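Local coordinates for protein UDP-glucose:anthocyanidin 3-O-glucosyltransferase (Clitoria ternatea, PDB 4REM) that is a plant glycosyltransferase of the GT-B clan, built around two beta-sheets of parallel strands, with DLM bound in this model, at residues F10-G15 with A115-S120; I132-N137 with A208-F213; E351-G356 with L416-I421. All coordinates share one frame; numbering follows the deposited sequence.

Contact 1: F10-G15 with A115-S120. With DLM (3,5,7-trihydroxy-2-(3,4,5-trihydroxyphenyl)chromenium), chain B.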
loop_
_atom_site.group_PDB
_atom_site.type_symbol
_atom_site.label_atom_id
_atom_site.label_comp_id
_atom_site.label_asym_id
_atom_site.label_seq_id
_atom_site.Cartn_x
_atom_site.Cartn_y
_atom_site.Cartn_z
ATOM N N PHE A 10 -9.914 -1.949 -13.622
ATOM C CA PHE A 10 -10.810 -1.628 -12.517
ATOM C C PHE A 10 -10.035 -1.407 -11.217
ATOM O O PHE A 10 -9.692 -2.366 -10.519
ATOM C CB PHE A 10 -11.841 -2.742 -12.314
ATOM C CG PHE A 10 -12.866 -2.844 -13.416
ATOM C CD1 PHE A 10 -13.894 -1.920 -13.513
ATOM C CD2 PHE A 10 -12.814 -3.879 -14.339
ATOM C CE1 PHE A 10 -14.844 -2.015 -14.517
ATOM C CE2 PHE A 10 -13.760 -3.982 -15.344
ATOM C CZ PHE A 10 -14.776 -3.050 -15.432
ATOM N N PRO A 11 -9.758 -0.139 -10.881
ATOM C CA PRO A 11 -9.078 0.152 -9.618
ATOM C C PRO A 11 -10.040 0.087 -8.446
ATOM O O PRO A 11 -11.244 0.241 -8.644
ATOM C CB PRO A 11 -8.620 1.599 -9.807
ATOM C CG PRO A 11 -9.659 2.194 -10.708
ATOM C CD PRO A 11 -10.017 1.082 -11.666
ATOM N N PHE A 12 -9.515 -0.165 -7.252
ATOM C CA PHE A 12 -10.256 0.106 -6.034
ATOM C C PHE A 12 -10.185 1.620 -5.897
ATOM O O PHE A 12 -9.139 2.167 -5.551
ATOM C CB PHE A 12 -9.603 -0.592 -4.843
ATOM C CG PHE A 12 -10.483 -0.674 -3.625
ATOM C CD1 PHE A 12 -11.786 -1.143 -3.720
ATOM C CD2 PHE A 12 -9.999 -0.300 -2.382
ATOM C CE1 PHE A 12 -12.593 -1.223 -2.599
ATOM C CE2 PHE A 12 -10.798 -0.379 -1.257
ATOM C CZ PHE A 12 -12.097 -0.841 -1.366
ATOM N N PRO A 13 -11.301 2.306 -6.188
ATOM C CA PRO A 13 -11.318 3.753 -6.438
ATOM C C PRO A 13 -11.091 4.594 -5.188
ATOM O O PRO A 13 -11.896 5.483 -4.911
ATOM C CB PRO A 13 -12.734 3.987 -6.966
ATOM C CG PRO A 13 -13.551 2.941 -6.289
ATOM C CD PRO A 13 -12.659 1.732 -6.180
ATOM N N PHE A 14 -10.015 4.330 -4.454
ATOM C CA PHE A 14 -9.747 5.060 -3.222
ATOM C C PHE A 14 -8.257 5.268 -2.962
ATOM O O PHE A 14 -7.474 4.318 -3.012
ATOM C CB PHE A 14 -10.372 4.338 -2.023
ATOM C CG PHE A 14 -11.842 4.059 -2.173
ATOM C CD1 PHE A 14 -12.783 5.026 -1.855
ATOM C CD2 PHE A 14 -12.282 2.825 -2.628
ATOM C CE1 PHE A 14 -14.136 4.768 -1.992
ATOM C CE2 PHE A 14 -13.631 2.561 -2.766
ATOM C CZ PHE A 14 -14.560 3.533 -2.448
ATOM N N GLY A 15 -7.887 6.518 -2.685
ATOM C CA GLY A 15 -6.557 6.896 -2.226
ATOM C C GLY A 15 -5.352 6.100 -2.693
ATOM O O GLY A 15 -4.983 6.152 -3.863
ATOM N N ALA A 115 -7.626 -6.485 -6.551
ATOM C CA ALA A 115 -8.182 -7.723 -6.013
ATOM C C ALA A 115 -9.451 -7.505 -5.189
ATOM O O ALA A 115 -10.251 -8.428 -5.020
ATOM C CB ALA A 115 -7.133 -8.461 -5.197
ATOM N N PHE A 116 -9.630 -6.288 -4.683
ATOM C CA PHE A 116 -10.790 -5.964 -3.856
ATOM C C PHE A 116 -12.075 -5.851 -4.677
ATOM O O PHE A 116 -13.168 -6.084 -4.165
ATOM C CB PHE A 116 -10.553 -4.671 -3.065
ATOM C CG PHE A 116 -9.541 -4.802 -1.956
ATOM C CD1 PHE A 116 -8.967 -6.029 -1.650
ATOM C CD2 PHE A 116 -9.171 -3.691 -1.211
ATOM C CE1 PHE A 116 -8.035 -6.142 -0.629
ATOM C CE2 PHE A 116 -8.246 -3.799 -0.186
ATOM C CZ PHE A 116 -7.676 -5.024 0.104
ATOM N N VAL A 117 -11.941 -5.487 -5.948
ATOM C CA VAL A 117 -13.092 -5.402 -6.843
ATOM C C VAL A 117 -13.449 -6.799 -7.349
ATOM O O VAL A 117 -13.264 -7.120 -8.522
ATOM C CB VAL A 117 -12.813 -4.450 -8.027
ATOM C CG1 VAL A 117 -14.098 -4.118 -8.771
ATOM C CG2 VAL A 117 -12.168 -3.173 -7.523
ATOM N N THR A 118 -13.971 -7.625 -6.446
ATOM C CA THR A 118 -14.262 -9.023 -6.751
ATOM C C THR A 118 -15.381 -9.199 -7.774
ATOM O O THR A 118 -15.495 -10.254 -8.394
ATOM C CB THR A 118 -14.595 -9.823 -5.476
ATOM O OG1 THR A 118 -15.633 -9.160 -4.747
ATOM C CG2 THR A 118 -13.370 -9.947 -4.594
ATOM N N SER A 119 -16.199 -8.168 -7.946
ATOM C CA SER A 119 -17.285 -8.215 -8.917
ATOM C C SER A 119 -16.759 -8.246 -10.351
ATOM O O SER A 119 -17.431 -8.740 -11.253
ATOM C CB SER A 119 -18.235 -7.029 -8.731
ATOM O OG SER A 119 -18.905 -7.085 -7.492
ATOM N N SER A 120 -15.553 -7.720 -10.554
ATOM C CA SER A 120 -14.949 -7.666 -11.881
ATOM C C SER A 120 -14.594 -9.055 -12.415
ATOM O O SER A 120 -14.351 -9.221 -13.610
ATOM C CB SER A 120 -13.709 -6.769 -11.873
ATOM O OG SER A 120 -12.713 -7.281 -11.010
HETATM O O12 DLM B . -8.199 -1.968 4.373
HETATM C C11 DLM B . -7.781 -1.071 3.423
HETATM C C14 DLM B . -8.498 0.241 3.390
HETATM C C15 DLM B . -8.320 1.172 2.364
HETATM C C1 DLM B . -6.389 -5.770 4.730
HETATM C C2 DLM B . -5.895 -4.930 3.737
HETATM O O21 DLM B . -8.806 3.283 1.344
HETATM O O22 DLM B . -10.948 1.905 5.568
HETATM C C3 DLM B . -6.503 -3.582 3.574
HETATM C C18 DLM B . -10.099 1.684 4.524
HETATM C C19 DLM B . -9.374 0.501 4.442
HETATM C C17 DLM B . -9.939 2.699 3.457
HETATM O O24 DLM B . -10.631 3.872 3.497
HETATM C C16 DLM B . -8.999 2.389 2.353
HETATM C C10 DLM B . -6.663 -1.442 2.494
HETATM O O27 DLM B . -6.203 -0.592 1.533
HETATM C C9 DLM B . -6.062 -2.691 2.605
HETATM C C4 DLM B . -7.610 -3.199 4.482
HETATM C C5 DLM B . -8.033 -4.112 5.441
HETATM C C6 DLM B . -7.434 -5.368 5.562
HETATM O O29 DLM B . -7.886 -6.226 6.520
HETATM O O30 DLM B . -4.876 -5.337 2.931
#
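Phe12 and Phe116 meet as an edge-to-face pair where the loops after two neighbouring parallel strands, 6-10 and 110-114, lie side by side at the C-terminal ends of the Rossmann-like sheet of this GT-B protein. The evidence is a plane angle of 88° with the Phe12 and Phe116 ring centroids 5.2 Å apart.

Phe116 can be followed outward along its side chain. Phe116 CB lies over the face of Phe12, 4.0 Å from the centroid of that ring, a CH-pi contact. With CG anti to the carbonyl carbon (chi1 -71°), the ring continues across the same face, and Phe116 CD2 reaches Phe12 CD2 at 3.7 Å. One atom further, Phe116 CE2 stands 3.7 Å from C9 of DLM, and Phe116 CZ borders the same ligand atom. One edge of Phe116 therefore meets both Phe12 and the ligand. On its opposite face Phe12 is covered by CD2 of Phe14, so the ring is held between two other phenylalanines, while His17 packs on Phe12 and on Phe116.

Further from the ligand the contact is van der Waals packing, partly against backbone oxygens. Val117 CG2 sits near the plane of the Phe12 ring, at its edge, and comes within 3.7 Å of Pro11 O. Phe10 CD2 approaches Ser120 CB at 3.9 Å. Val117 is the central residue of an inverse gamma turn, and its O accepts from Ser120 N as well as from the hydroxyl. Ser120 OG meets Val117 O at 2.6 Å, nearly in line with the carbonyl, and has a second hydrogen-bond partner in Trp131 NE1.

Contact 2: I132-N137 with A208-F213. With DLM (3,5,7-trihydroxy-2-(3,4,5-trihydroxyphenyl)chromenium), chain B.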
loop_
_atom_site.group_PDB
_atom_site.type_symbol
_atom_site.label_atom_id
_atom_site.label_comp_id
_atom_site.label_asym_id
_atom_site.label_seq_id
_atom_site.Cartn_x
_atom_site.Cartn_y
_atom_site.Cartn_z
ATOM N N ILE A 132 -7.079 -10.578 -14.256
ATOM C CA ILE A 132 -5.802 -10.384 -13.585
ATOM C C ILE A 132 -5.977 -9.552 -12.321
ATOM O O ILE A 132 -6.328 -8.377 -12.381
ATOM C CB ILE A 132 -4.779 -9.718 -14.523
ATOM C CG1 ILE A 132 -4.515 -10.616 -15.731
ATOM C CG2 ILE A 132 -3.483 -9.423 -13.782
ATOM C CD1 ILE A 132 -3.781 -9.932 -16.865
ATOM N N ALA A 133 -5.736 -10.173 -11.173
ATOM C CA ALA A 133 -5.854 -9.480 -9.898
ATOM C C ALA A 133 -4.589 -8.680 -9.591
ATOM O O ALA A 133 -3.475 -9.191 -9.721
ATOM C CB ALA A 133 -6.147 -10.471 -8.783
ATOM N N PHE A 134 -4.766 -7.426 -9.186
ATOM C CA PHE A 134 -3.644 -6.583 -8.789
ATOM C C PHE A 134 -3.616 -6.434 -7.271
ATOM O O PHE A 134 -4.651 -6.195 -6.646
ATOM C CB PHE A 134 -3.742 -5.212 -9.461
ATOM C CG PHE A 134 -2.658 -4.256 -9.053
ATOM C CD1 PHE A 134 -1.339 -4.479 -9.422
ATOM C CD2 PHE A 134 -2.959 -3.124 -8.311
ATOM C CE1 PHE A 134 -0.339 -3.596 -9.051
ATOM C CE2 PHE A 134 -1.965 -2.236 -7.937
ATOM C CZ PHE A 134 -0.653 -2.474 -8.307
ATOM N N TRP A 135 -2.429 -6.574 -6.684
ATOM C CA TRP A 135 -2.285 -6.570 -5.230
ATOM C C TRP A 135 -1.282 -5.526 -4.736
ATOM O O TRP A 135 -0.079 -5.791 -4.675
ATOM C CB TRP A 135 -1.879 -7.960 -4.747
ATOM C CG TRP A 135 -1.959 -8.131 -3.270
ATOM C CD1 TRP A 135 -0.932 -8.042 -2.378
ATOM C CD2 TRP A 135 -3.130 -8.421 -2.505
ATOM N NE1 TRP A 135 -1.391 -8.260 -1.105
ATOM C CE2 TRP A 135 -2.746 -8.501 -1.156
ATOM C CE3 TRP A 135 -4.476 -8.630 -2.829
ATOM C CZ2 TRP A 135 -3.650 -8.776 -0.130
ATOM C CZ3 TRP A 135 -5.373 -8.902 -1.813
ATOM C CH2 TRP A 135 -4.959 -8.970 -0.481
ATOM N N PRO A 136 -1.783 -4.332 -4.379
ATOM C CA PRO A 136 -0.957 -3.226 -3.888
ATOM C C PRO A 136 -0.841 -3.213 -2.364
ATOM O O PRO A 136 -0.291 -2.266 -1.803
ATOM C CB PRO A 136 -1.743 -2.001 -4.346
ATOM C CG PRO A 136 -3.169 -2.442 -4.227
ATOM C CD PRO A 136 -3.184 -3.914 -4.577
ATOM N N ASN A 137 -1.357 -4.246 -1.706
ATOM C CA ASN A 137 -1.315 -4.314 -0.252
ATOM C C ASN A 137 -0.038 -4.994 0.230
ATOM O O ASN A 137 0.863 -5.254 -0.568
ATOM C CB ASN A 137 -2.543 -5.055 0.272
ATOM C CG ASN A 137 -3.829 -4.581 -0.380
ATOM O OD1 ASN A 137 -4.524 -5.351 -1.044
ATOM N ND2 ASN A 137 -4.151 -3.307 -0.196
ATOM N N ALA A 208 -3.778 -14.391 -13.491
ATOM C CA ALA A 208 -2.527 -14.011 -12.853
ATOM C C ALA A 208 -2.807 -13.090 -11.674
ATOM O O ALA A 208 -3.802 -12.363 -11.667
ATOM C CB ALA A 208 -1.612 -13.326 -13.852
ATOM N N VAL A 209 -1.934 -13.130 -10.674
ATOM C CA VAL A 209 -1.998 -12.186 -9.567
ATOM C C VAL A 209 -0.724 -11.350 -9.577
ATOM O O VAL A 209 0.366 -11.873 -9.344
ATOM C CB VAL A 209 -2.158 -12.897 -8.210
ATOM C CG1 VAL A 209 -1.992 -11.909 -7.068
ATOM C CG2 VAL A 209 -3.510 -13.581 -8.122
ATOM N N VAL A 210 -0.860 -10.058 -9.868
ATOM C CA VAL A 210 0.298 -9.178 -9.972
ATOM C C VAL A 210 0.555 -8.460 -8.650
ATOM O O VAL A 210 -0.256 -7.642 -8.212
ATOM C CB VAL A 210 0.119 -8.146 -11.098
ATOM C CG1 VAL A 210 1.287 -7.177 -11.131
ATOM C CG2 VAL A 210 -0.021 -8.850 -12.435
ATOM N N VAL A 211 1.682 -8.773 -8.016
ATOM C CA VAL A 211 2.008 -8.194 -6.713
ATOM C C VAL A 211 2.904 -6.969 -6.850
ATOM O O VAL A 211 3.959 -7.024 -7.483
ATOM C CB VAL A 211 2.674 -9.228 -5.782
ATOM C CG1 VAL A 211 3.148 -8.563 -4.500
ATOM C CG2 VAL A 211 1.708 -10.360 -5.471
ATOM N N ASN A 212 2.475 -5.864 -6.252
ATOM C CA ASN A 212 3.225 -4.618 -6.308
ATOM C C ASN A 212 4.354 -4.587 -5.278
ATOM O O ASN A 212 4.357 -3.751 -4.377
ATOM C CB ASN A 212 2.281 -3.432 -6.085
ATOM C CG ASN A 212 2.786 -2.156 -6.722
ATOM O OD1 ASN A 212 3.170 -2.140 -7.890
ATOM N ND2 ASN A 212 2.795 -1.077 -5.951
ATOM N N PHE A 213 5.315 -5.497 -5.417
ATOM C CA PHE A 213 6.424 -5.586 -4.472
ATOM C C PHE A 213 7.657 -6.223 -5.119
ATOM O O PHE A 213 7.659 -6.519 -6.314
ATOM C CB PHE A 213 5.992 -6.380 -3.234
ATOM C CG PHE A 213 6.820 -6.099 -2.010
ATOM C CD1 PHE A 213 7.015 -4.797 -1.571
ATOM C CD2 PHE A 213 7.389 -7.138 -1.287
ATOM C CE1 PHE A 213 7.772 -4.535 -0.443
ATOM C CE2 PHE A 213 8.145 -6.883 -0.157
ATOM C CZ PHE A 213 8.336 -5.579 0.264
HETATM O O12 DLM B . -8.199 -1.968 4.373
HETATM C C11 DLM B . -7.781 -1.071 3.423
HETATM C C14 DLM B . -8.498 0.241 3.390
HETATM C C15 DLM B . -8.320 1.172 2.364
HETATM C C1 DLM B . -6.389 -5.770 4.730
HETATM C C2 DLM B . -5.895 -4.930 3.737
HETATM O O21 DLM B . -8.806 3.283 1.344
HETATM O O22 DLM B . -10.948 1.905 5.568
HETATM C C3 DLM B . -6.503 -3.582 3.574
HETATM C C18 DLM B . -10.099 1.684 4.524
HETATM C C19 DLM B . -9.374 0.501 4.442
HETATM C C17 DLM B . -9.939 2.699 3.457
HETATM O O24 DLM B . -10.631 3.872 3.497
HETATM C C16 DLM B . -8.999 2.389 2.353
HETATM C C10 DLM B . -6.663 -1.442 2.494
HETATM O O27 DLM B . -6.203 -0.592 1.533
HETATM C C9 DLM B . -6.062 -2.691 2.605
HETATM C C4 DLM B . -7.610 -3.199 4.482
HETATM C C5 DLM B . -8.033 -4.112 5.441
HETATM C C6 DLM B . -7.434 -5.368 5.562
HETATM O O29 DLM B . -7.886 -6.226 6.520
HETATM O O30 DLM B . -4.876 -5.337 2.931
HETATM O O HOH W 1 1.945 -0.938 -2.761
#
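Ala133 and Trp135 pair with strand 208-211 and the residue after it through four backbone hydrogen bonds, a parallel ladder inside the seven-stranded sheet. Ala133 lies opposite Val209 and bonds to its two neighbours: Ala133 N donates to Ala208 O at 3.0 Å, and Val210 N donates to Ala133 O at 2.8 Å. Trp135 does the same around Val211, with Trp135 N to Val210 O at 2.9 Å and Asn212 N to Trp135 O at 3.0 Å. In this last bond the donor stands 36° out of the carbonyl plane, where the strand ends in an inverse gamma turn centred on Asn212.

Apolar contacts gather round Val210. Its CG1, anti to the backbone N (chi1 176°), faces Phe134 CD1, and Val210 CG2 meets Ile132 CG2 at 3.8 Å.

Toward the C-terminal ends of the strands the contacts are mixed. Phe134 CZ packs on Asn212 CG at 3.8 Å, ring and amide planes 60° apart. A water gives a hydrogen bond to Pro136 O at 2.8 Å and only a weak one links it to Asn212 ND2. Asn137 ND2 comes within 3.4 Å of DLM C9.

Since Ile132 and Phe134 bond instead to strand 110-114 and to Ala115, successive residues serve different neighbours, and the backbone of strand 132-135 is bonded on both sides.

Contact 3: E351-G356 with L416-I421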
loop_
_atom_site.group_PDB
_atom_site.type_symbol
_atom_site.label_atom_id
_atom_site.label_comp_id
_atom_site.label_asym_id
_atom_site.label_seq_id
_atom_site.Cartn_x
_atom_site.Cartn_y
_atom_site.Cartn_z
ATOM N N GLU A 351 8.543 2.416 0.113
ATOM C CA GLU A 351 9.422 3.563 -0.066
ATOM C C GLU A 351 10.543 3.599 0.967
ATOM O O GLU A 351 11.629 4.108 0.696
ATOM C CB GLU A 351 8.617 4.867 -0.024
ATOM C CG GLU A 351 7.786 5.134 -1.276
ATOM C CD GLU A 351 6.885 6.348 -1.140
ATOM O OE1 GLU A 351 6.720 6.847 -0.010
ATOM O OE2 GLU A 351 6.337 6.800 -2.165
ATOM N N SER A 352 10.281 3.057 2.150
ATOM C CA SER A 352 11.265 3.091 3.229
ATOM C C SER A 352 12.357 2.031 3.057
ATOM O O SER A 352 13.530 2.295 3.321
ATOM C CB SER A 352 10.571 2.939 4.585
ATOM O OG SER A 352 11.386 3.405 5.640
ATOM N N VAL A 353 11.969 0.839 2.609
ATOM C CA VAL A 353 12.921 -0.254 2.431
ATOM C C VAL A 353 13.785 -0.069 1.186
ATOM O O VAL A 353 14.949 -0.471 1.167
ATOM C CB VAL A 353 12.229 -1.645 2.401
ATOM C CG1 VAL A 353 11.488 -1.899 3.701
ATOM C CG2 VAL A 353 11.279 -1.765 1.217
ATOM N N SER A 354 13.222 0.546 0.152
ATOM C CA SER A 354 13.966 0.786 -1.080
ATOM C C SER A 354 14.954 1.934 -0.909
ATOM O O SER A 354 15.821 2.151 -1.755
ATOM C CB SER A 354 13.016 1.064 -2.247
ATOM O OG SER A 354 12.101 2.091 -1.928
ATOM N N ASN A 355 14.824 2.662 0.194
ATOM C CA ASN A 355 15.725 3.766 0.488
ATOM C C ASN A 355 16.628 3.498 1.686
ATOM O O ASN A 355 17.392 4.368 2.102
ATOM C CB ASN A 355 14.940 5.063 0.686
ATOM C CG ASN A 355 14.528 5.699 -0.627
ATOM O OD1 ASN A 355 15.377 6.086 -1.431
ATOM N ND2 ASN A 355 13.225 5.816 -0.849
ATOM N N GLY A 356 16.540 2.290 2.233
ATOM C CA GLY A 356 17.370 1.898 3.357
ATOM C C GLY A 356 17.102 2.677 4.632
ATOM O O GLY A 356 18.029 3.018 5.370
ATOM N N LEU A 416 20.320 -1.251 5.186
ATOM C CA LEU A 416 21.218 -1.089 4.049
ATOM C C LEU A 416 21.247 -2.357 3.199
ATOM O O LEU A 416 21.240 -2.285 1.968
ATOM C CB LEU A 416 22.631 -0.722 4.512
ATOM C CG LEU A 416 23.727 -0.777 3.441
ATOM C CD1 LEU A 416 24.592 0.470 3.463
ATOM C CD2 LEU A 416 24.594 -2.016 3.610
ATOM N N LYS A 417 21.279 -3.511 3.860
ATOM C CA LYS A 417 21.253 -4.796 3.166
ATOM C C LYS A 417 20.002 -4.944 2.306
ATOM O O LYS A 417 20.075 -5.394 1.166
ATOM C CB LYS A 417 21.331 -5.957 4.163
ATOM C CG LYS A 417 22.672 -6.125 4.866
ATOM C CD LYS A 417 22.719 -7.458 5.617
ATOM C CE LYS A 417 23.944 -7.579 6.518
ATOM N NZ LYS A 417 23.813 -6.782 7.771
ATOM N N VAL A 418 18.857 -4.564 2.862
ATOM C CA VAL A 418 17.586 -4.652 2.146
ATOM C C VAL A 418 17.545 -3.709 0.942
ATOM O O VAL A 418 17.044 -4.073 -0.124
ATOM C CB VAL A 418 16.395 -4.391 3.090
ATOM C CG1 VAL A 418 15.121 -4.103 2.305
ATOM C CG2 VAL A 418 16.199 -5.575 4.018
ATOM N N LYS A 419 18.087 -2.508 1.115
ATOM C CA LYS A 419 18.165 -1.534 0.031
ATOM C C LYS A 419 18.942 -2.103 -1.153
ATOM O O LYS A 419 18.536 -1.954 -2.305
ATOM C CB LYS A 419 18.821 -0.237 0.513
ATOM C CG LYS A 419 18.981 0.820 -0.575
ATOM C CD LYS A 419 19.700 2.056 -0.057
ATOM C CE LYS A 419 19.660 3.187 -1.076
ATOM N NZ LYS A 419 20.301 4.435 -0.570
ATOM N N GLN A 420 20.058 -2.761 -0.857
ATOM C CA GLN A 420 20.884 -3.374 -1.889
ATOM C C GLN A 420 20.138 -4.517 -2.575
ATOM O O GLN A 420 20.282 -4.735 -3.778
ATOM C CB GLN A 420 22.193 -3.883 -1.284
ATOM C CG GLN A 420 23.153 -4.482 -2.299
ATOM C CD GLN A 420 23.726 -3.443 -3.243
ATOM O OE1 GLN A 420 24.237 -2.411 -2.810
ATOM N NE2 GLN A 420 23.642 -3.712 -4.542
ATOM N N ILE A 421 19.341 -5.242 -1.797
ATOM C CA ILE A 421 18.527 -6.330 -2.329
ATOM C C ILE A 421 17.487 -5.784 -3.310
ATOM O O ILE A 421 17.264 -6.361 -4.378
ATOM C CB ILE A 421 17.838 -7.126 -1.199
ATOM C CG1 ILE A 421 18.870 -7.921 -0.401
ATOM C CG2 ILE A 421 16.785 -8.066 -1.760
ATOM C CD1 ILE A 421 18.302 -8.628 0.812
#
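This is a helix-end contact: the C-terminal turn of helix 346-353 and the residues that close it, Val353 to Gly356, rest against the flank of helix 409-425 in the half of the GT-B fold that holds the six-stranded parallel sheet. Helix 346-353 is the crossover between the parallel strands 337-342 and 359-361, and its sequence belongs to the plant secondary product glycosyltransferase (PSPG) signature. Gly356 ends it in a Schellman motif with positive phi, and Gly356 CA is the closest to the other helix, 4.8 Å from Lys419 CA.

Two side chains of helix 409-425 make the contact. Val418 points CG1 at Val353, 3.8 Å from Val353 CB, and the pair is completed by Leu217 from a loop, which touches both valines. Beside it, Lys419 CA lies 3.6 Å from Val353 O with an angle of 130° at the hydrogen, a CA-H...O contact.

Lys419 runs along the helix end rather than pointing into it. CG is anti to the backbone N (chi1 178°) and the chain beyond is fully extended, which lays the methylenes successively over backbone atoms. Lys419 CB comes 3.8 Å from Gly356 N. Next, Lys419 CG comes 3.6 Å from Ser354 O. Lys419 CD then lies 3.8 Å from Asn355 C. These are van der Waals contacts of the aliphatic stem. The ammonium Lys419 NZ is 4.0 Å from Asn355 O, too far to be counted a hydrogen bond.

The helix end has its own polar bonds. Ser354 OG bonds to Met350 O. Asn355 turns its side chain back along the helix, and Asn355 ND2 donates to Glu351 O at 2.8 Å, 152° at the hydrogen and in the plane of that carbonyl.

Contacts 1 and 2 lie at and beside neighbouring strands of one sheet and border one pocket: their centres are 12 Å apart and they touch directly. Ala115 N lies 3.0 Å from Phe134 O, probably a hydrogen bond, and Phe116 CZ packs 3.4 Å from Asn137 OD1. Both pack against DLM, whose hydrogen bonds include those to His17 NE2, Asp181 OD2 and Pro78 O, so the two contacts form part of the ligand's wall. Contact 3 stands apart, on the other side of the chain's centre from contact 1: the centres are 29 Å apart. From contact 2 it is 21 Å between centres, but the nearest atoms approach to about 5 Å without touching, where the two halves of the fold come together.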